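Long-range contacts in HTLV-2 integrase catalytic core domain (Human T-cell leukemia virus 2, PDB 6QBT), which probably catalyses insertion of viral DNA into host DNA, as the magnesium-binding catalytic core domain of the retroviral integrase: residues D13-K18 and L26-D31; S38-K43 and F54-S59. One frame throughout, in Å; residues are numbered along the deposited sequence.

Contact 1: D13-K18 and L26-D31. With MG (magnesium ion), chain B.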
loop_
_atom_site.group_PDB
_atom_site.type_symbol
_atom_site.label_atom_id
_atom_site.label_comp_id
_atom_site.label_asym_id
_atom_site.label_seq_id
_atom_site.Cartn_x
_atom_site.Cartn_y
_atom_site.Cartn_z
ATOM N N ASP A 13 -17.470 6.717 12.469
ATOM C CA ASP A 13 -17.499 6.987 13.898
ATOM C C ASP A 13 -16.159 6.540 14.490
ATOM O O ASP A 13 -15.378 5.809 13.855
ATOM C CB ASP A 13 -18.677 6.262 14.571
ATOM C CG ASP A 13 -18.993 6.777 15.990
ATOM O OD1 ASP A 13 -18.536 7.851 16.453
ATOM O OD2 ASP A 13 -19.730 6.086 16.694
ATOM N N VAL A 14 -15.889 6.997 15.705
ATOM C CA VAL A 14 -14.795 6.487 16.467
ATOM C C VAL A 14 -15.366 5.511 17.497
ATOM O O VAL A 14 -16.314 5.837 18.190
ATOM C CB VAL A 14 -14.018 7.639 17.114
ATOM C CG1 VAL A 14 -13.013 7.107 18.115
ATOM C CG2 VAL A 14 -13.294 8.448 16.029
ATOM N N THR A 15 -14.790 4.310 17.584
ATOM C CA THR A 15 -15.120 3.371 18.659
ATOM C C THR A 15 -13.867 3.120 19.505
ATOM O O THR A 15 -12.776 3.398 19.060
ATOM C CB THR A 15 -15.741 2.052 18.141
ATOM O OG1 THR A 15 -16.126 1.253 19.266
ATOM C CG2 THR A 15 -14.775 1.260 17.283
ATOM N N HIS A 16 -14.036 2.600 20.714
ATOM C CA HIS A 16 -12.955 2.525 21.660
ATOM C C HIS A 16 -12.589 1.082 21.885
ATOM O O HIS A 16 -13.442 0.219 21.763
ATOM C CB HIS A 16 -13.321 3.269 22.921
ATOM C CG HIS A 16 -13.466 4.744 22.704
ATOM N ND1 HIS A 16 -14.654 5.330 22.308
ATOM C CD2 HIS A 16 -12.556 5.745 22.758
ATOM C CE1 HIS A 16 -14.475 6.630 22.148
ATOM N NE2 HIS A 16 -13.211 6.907 22.415
ATOM N N TYR A 17 -11.295 0.816 22.089
ATOM C CA TYR A 17 -10.777 -0.547 22.272
ATOM C C TYR A 17 -9.668 -0.558 23.320
ATOM O O TYR A 17 -8.606 0.001 23.091
ATOM C CB TYR A 17 -10.262 -1.136 20.970
ATOM C CG TYR A 17 -9.880 -2.579 21.127
ATOM C CD1 TYR A 17 -10.856 -3.576 21.141
ATOM C CD2 TYR A 17 -8.554 -2.957 21.322
ATOM C CE1 TYR A 17 -10.523 -4.911 21.314
ATOM C CE2 TYR A 17 -8.198 -4.295 21.489
ATOM C CZ TYR A 17 -9.185 -5.267 21.482
ATOM O OH TYR A 17 -8.853 -6.583 21.639
ATOM N N LYS A 18 -9.940 -1.205 24.452
ATOM C CA LYS A 18 -9.028 -1.275 25.588
ATOM C C LYS A 18 -8.026 -2.397 25.342
ATOM O O LYS A 18 -8.422 -3.528 25.102
ATOM C CB LYS A 18 -9.800 -1.558 26.888
ATOM C CG LYS A 18 -9.662 -0.498 27.966
ATOM C CD LYS A 18 -10.035 -1.009 29.353
ATOM C CE LYS A 18 -9.551 -0.019 30.400
ATOM N NZ LYS A 18 -9.829 -0.506 31.772
ATOM N N LEU A 26 -10.363 3.618 17.697
ATOM C CA LEU A 26 -10.513 3.047 16.385
ATOM C C LEU A 26 -11.366 4.023 15.571
ATOM O O LEU A 26 -12.545 4.235 15.877
ATOM C CB LEU A 26 -11.176 1.670 16.482
ATOM C CG LEU A 26 -10.275 0.471 16.804
ATOM C CD1 LEU A 26 -9.018 0.742 17.618
ATOM C CD2 LEU A 26 -11.116 -0.518 17.541
ATOM N N HIS A 27 -10.752 4.650 14.581
ATOM C CA HIS A 27 -11.471 5.480 13.643
ATOM C C HIS A 27 -11.884 4.561 12.478
ATOM O O HIS A 27 -11.015 3.990 11.781
ATOM C CB HIS A 27 -10.574 6.567 13.098
ATOM C CG HIS A 27 -10.180 7.606 14.083
ATOM N ND1 HIS A 27 -9.286 7.361 15.108
ATOM C CD2 HIS A 27 -10.487 8.924 14.155
ATOM C CE1 HIS A 27 -9.100 8.475 15.796
ATOM N NE2 HIS A 27 -9.818 9.437 15.242
ATOM N N VAL A 28 -13.196 4.450 12.268
ATOM C CA VAL A 28 -13.799 3.460 11.405
ATOM C C VAL A 28 -14.616 4.172 10.320
ATOM O O VAL A 28 -15.465 4.986 10.619
ATOM C CB VAL A 28 -14.732 2.539 12.234
ATOM C CG1 VAL A 28 -15.527 1.575 11.348
ATOM C CG2 VAL A 28 -13.945 1.781 13.297
ATOM N N TRP A 29 -14.366 3.849 9.063
ATOM C CA TRP A 29 -15.196 4.362 7.967
ATOM C C TRP A 29 -15.711 3.166 7.215
ATOM O O TRP A 29 -14.954 2.217 6.976
ATOM C CB TRP A 29 -14.377 5.232 6.990
ATOM C CG TRP A 29 -13.977 6.497 7.596
ATOM C CD1 TRP A 29 -12.776 6.791 8.201
ATOM C CD2 TRP A 29 -14.770 7.653 7.687
ATOM N NE1 TRP A 29 -12.784 8.086 8.646
ATOM C CE2 TRP A 29 -14.002 8.639 8.345
ATOM C CE3 TRP A 29 -16.080 7.960 7.289
ATOM C CZ2 TRP A 29 -14.507 9.916 8.620
ATOM C CZ3 TRP A 29 -16.570 9.228 7.543
ATOM C CH2 TRP A 29 -15.782 10.196 8.193
ATOM N N VAL A 30 -16.975 3.217 6.818
ATOM C CA VAL A 30 -17.545 2.094 6.084
ATOM C C VAL A 30 -18.453 2.587 4.960
ATOM O O VAL A 30 -19.261 3.500 5.153
ATOM C CB VAL A 30 -18.201 1.062 7.048
ATOM C CG1 VAL A 30 -19.090 1.746 8.030
ATOM C CG2 VAL A 30 -18.934 -0.034 6.294
ATOM N N ASP A 31 -18.263 2.002 3.773
ATOM C CA ASP A 31 -19.056 2.357 2.633
ATOM C C ASP A 31 -20.428 1.723 2.785
ATOM O O ASP A 31 -20.526 0.525 3.041
ATOM C CB ASP A 31 -18.389 1.851 1.381
ATOM C CG ASP A 31 -19.050 2.367 0.148
ATOM O OD1 ASP A 31 -20.089 1.815 -0.252
ATOM O OD2 ASP A 31 -18.535 3.343 -0.403
HETATM MG MG MG B . -18.648 9.018 18.318
#

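Contact 2: S38-K43 and F54-S59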
loop_
_atom_site.group_PDB
_atom_site.type_symbol
_atom_site.label_atom_id
_atom_site.label_comp_id
_atom_site.label_asym_id
_atom_site.label_seq_id
_atom_site.Cartn_x
_atom_site.Cartn_y
_atom_site.Cartn_z
ATOM N N SER A 38 -12.553 0.903 6.343
ATOM C CA SER A 38 -11.249 1.336 6.844
ATOM C C SER A 38 -11.273 1.495 8.366
ATOM O O SER A 38 -12.242 1.997 8.927
ATOM C CB SER A 38 -10.865 2.679 6.251
ATOM O OG SER A 38 -9.574 3.065 6.690
ATOM N N VAL A 39 -10.184 1.124 9.023
ATOM C CA VAL A 39 -10.055 1.370 10.435
ATOM C C VAL A 39 -8.640 1.788 10.696
ATOM O O VAL A 39 -7.731 1.161 10.179
ATOM C CB VAL A 39 -10.443 0.125 11.299
ATOM C CG1 VAL A 39 -9.954 -1.161 10.676
ATOM C CG2 VAL A 39 -9.915 0.226 12.739
ATOM N N SER A 40 -8.467 2.832 11.510
ATOM C CA SER A 40 -7.168 3.281 11.953
ATOM C C SER A 40 -7.155 3.286 13.455
ATOM O O SER A 40 -8.064 3.851 14.080
ATOM C CB SER A 40 -6.914 4.697 11.486
ATOM O OG SER A 40 -6.936 4.744 10.090
ATOM N N CYS A 41 -6.123 2.671 14.029
ATOM C CA CYS A 41 -5.934 2.661 15.455
ATOM C C CYS A 41 -5.108 3.913 15.818
ATOM O O CYS A 41 -4.017 4.113 15.318
ATOM C CB CYS A 41 -5.242 1.381 15.897
ATOM S SG CYS A 41 -5.126 1.232 17.704
ATOM N N LYS A 42 -5.672 4.761 16.657
ATOM C CA LYS A 42 -5.056 5.992 17.079
ATOM C C LYS A 42 -5.140 6.021 18.590
ATOM O O LYS A 42 -5.993 5.358 19.170
ATOM C CB LYS A 42 -5.826 7.204 16.516
ATOM C CG LYS A 42 -5.923 7.303 15.001
ATOM C CD LYS A 42 -4.552 7.530 14.378
ATOM C CE LYS A 42 -4.673 7.831 12.887
ATOM N NZ LYS A 42 -3.342 8.046 12.239
ATOM N N LYS A 43 -4.266 6.807 19.210
ATOM C CA LYS A 43 -4.292 7.019 20.649
ATOM C C LYS A 43 -5.360 8.056 21.069
ATOM O O LYS A 43 -5.794 8.100 22.243
ATOM C CB LYS A 43 -2.893 7.428 21.139
ATOM C CG LYS A 43 -1.861 6.305 21.076
ATOM C CD LYS A 43 -0.446 6.846 21.258
ATOM C CE LYS A 43 0.601 5.737 21.320
ATOM N NZ LYS A 43 0.398 4.769 22.447
ATOM N N PHE A 54 -8.949 9.620 8.061
ATOM C CA PHE A 54 -9.801 9.823 6.911
ATOM C C PHE A 54 -8.992 9.707 5.618
ATOM O O PHE A 54 -9.445 9.085 4.653
ATOM C CB PHE A 54 -10.525 11.167 7.043
ATOM C CG PHE A 54 -11.619 11.404 6.039
ATOM C CD1 PHE A 54 -12.446 10.375 5.574
ATOM C CD2 PHE A 54 -11.875 12.706 5.602
ATOM C CE1 PHE A 54 -13.471 10.638 4.674
ATOM C CE2 PHE A 54 -12.895 12.971 4.692
ATOM C CZ PHE A 54 -13.694 11.941 4.230
ATOM N N LEU A 55 -7.789 10.270 5.617
ATOM C CA LEU A 55 -6.823 10.052 4.516
ATOM C C LEU A 55 -6.397 8.586 4.364
ATOM O O LEU A 55 -6.269 8.130 3.246
ATOM C CB LEU A 55 -5.573 10.920 4.657
ATOM C CG LEU A 55 -5.836 12.425 4.480
ATOM C CD1 LEU A 55 -4.693 13.272 5.047
ATOM C CD2 LEU A 55 -6.077 12.768 3.021
ATOM N N GLN A 56 -6.154 7.871 5.464
ATOM C CA GLN A 56 -5.877 6.441 5.367
ATOM C C GLN A 56 -7.029 5.719 4.669
ATOM O O GLN A 56 -6.809 4.965 3.730
ATOM C CB GLN A 56 -5.594 5.835 6.730
ATOM C CG GLN A 56 -4.214 6.232 7.222
ATOM C CD GLN A 56 -3.961 5.983 8.707
ATOM O OE1 GLN A 56 -4.888 5.840 9.516
ATOM N NE2 GLN A 56 -2.689 5.950 9.067
ATOM N N ALA A 57 -8.248 5.980 5.117
ATOM C CA ALA A 57 -9.459 5.414 4.507
ATOM C C ALA A 57 -9.602 5.691 2.996
ATOM O O ALA A 57 -9.924 4.791 2.192
ATOM C CB ALA A 57 -10.675 5.951 5.241
ATOM N N ILE A 58 -9.387 6.946 2.631
ATOM C CA ILE A 58 -9.452 7.357 1.246
ATOM C C ILE A 58 -8.348 6.693 0.433
ATOM O O ILE A 58 -8.620 6.213 -0.663
ATOM C CB ILE A 58 -9.435 8.886 1.127
ATOM C CG1 ILE A 58 -10.788 9.431 1.634
ATOM C CG2 ILE A 58 -9.165 9.322 -0.305
ATOM C CD1 ILE A 58 -10.784 10.917 1.970
ATOM N N SER A 59 -7.138 6.575 0.970
ATOM C CA SER A 59 -6.096 5.849 0.225
ATOM C C SER A 59 -6.455 4.392 -0.057
ATOM O O SER A 59 -6.033 3.832 -1.041
ATOM C CB SER A 59 -4.758 5.880 0.947
ATOM O OG SER A 59 -4.830 5.162 2.165
HETATM O O HOH W 1 -2.892 5.005 12.204
#

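Contact 1: D13-K18 and L26-D31
V14 and H27 form the non-hydrogen-bonded pair of this antiparallel hairpin, their side chains side by side and pointing the same way. CG1 of V14 lies anti to its backbone N (chi1 170°), which sets CG2 beside that N and over one face of the H27 imidazole. The methyl is displaced toward the rim, with V14 CG2 3.4 Å from H27 CD2, a CH-pi contact. Between the strands, V14 CA comes 3.2 Å from L26 O in a CA-H...O contact. The opposite sheet face carries D13, T15, L26 and V28. Methyl CG2 of T15 occupies the crowded position between backbone N and carbonyl carbon and packs 3.7 Å from L26 CB; OG1 is hydrogen-bonded to K113. L26 carries the largest share of the buried surface. L26 CD2 packs 3.6 Å from Y17 CB, meeting the tyrosine near the root of the side chain; the phenol leads away to N117. V28 CG2 adds a looser methyl contact with T15 CG2. Paired backbone bonds join D13 with V28 and T15 with L26, the shorter pair having T15 N 2.8 Å from L26 O. D13 turns its carboxylate off the strand to bind magnesium through OD1 at 2.2 Å; OD2 lies farther from the metal, so the carboxylate binds in a monodentate way. D70 is the second protein ligand, consistent with the aspartates of the integrase DDE motif. On its other edge strand 9-19 pairs in parallel with strand 66-68, and strand 22-31 pairs antiparallel with strand 37-42. Helix 104-122 packs on the T15-V28 face, while helix 47-61 meets H27 on the other.

Contact 2: S38-K43 and F54-S59
S38 meets A57 at the closest approach of strand and helix backbones. Its OG is anti to the backbone N (chi1 -177°), and S38 OG stands 3.2 Å from A57 CA. S38 CB and A57 CB are only 3.4 Å apart, tighter than usual for two carbons: the small side chains let strand and helix come close here. V39 points the other way, to L136 of helix 128-142. S40 again faces helix 47-61. Its OG donates to Q56 OE1; the modelled separation of S40 OG and Q56 OE1, 2.4 Å, is very short, so the fine geometry of this bond is doubtful. Q56 is extended beyond CG (chi2 165°), carrying its amide out from the helix to the strand. This is the alternation expected of a sheet covered on both faces, as in the RNase H-like fold of retroviral integrases: helix 47-61, the next element after strand 37-42, returns roughly antiparallel across one face, and C41, like V39, turns to helix 128-142 on the other. K42 comes back to the helix 47-61 side. The K42 and Q56 side chains reach toward each other tip to tip, K42 NZ standing 3.8 Å from Q56 OE1. K42 NZ is hydrogen-bonded to S52 and also gives a bond to a water at 3.1 Å, which accepts another from Q56 NE2 at 3.3 Å and donates weakly to C41 O. Farther round the helix, S59 OG bonds back to Q56 O, while L55, I58 and S59 touch a second subunit, where Q141 of that subunit bonds to I58 O.

How the contacts relate
Strand 22-31 of contact 1 is the sheet neighbour of strand 37-42 in contact 2, so the two contacts, centred about 9 Å apart, share one sheet, contact 1 within it and contact 2 joining its edge strand to a helix on one face. W29 O lies 2.8 Å from S38 N, and H27 O 2.8 Å from S40 N, probable hydrogen bonds of the sheet. Side chains join them too: H27 ND1 packs 3.4 Å from K42 CG, and W29 CE2 3.6 Å from F54 CD1. Contact 1 supplies D13 to the magnesium site; D70, in neither contact, completes its protein ligands. In contact 2 the K42 side chain is about 13 Å from the metal, and the helix reaches a second subunit.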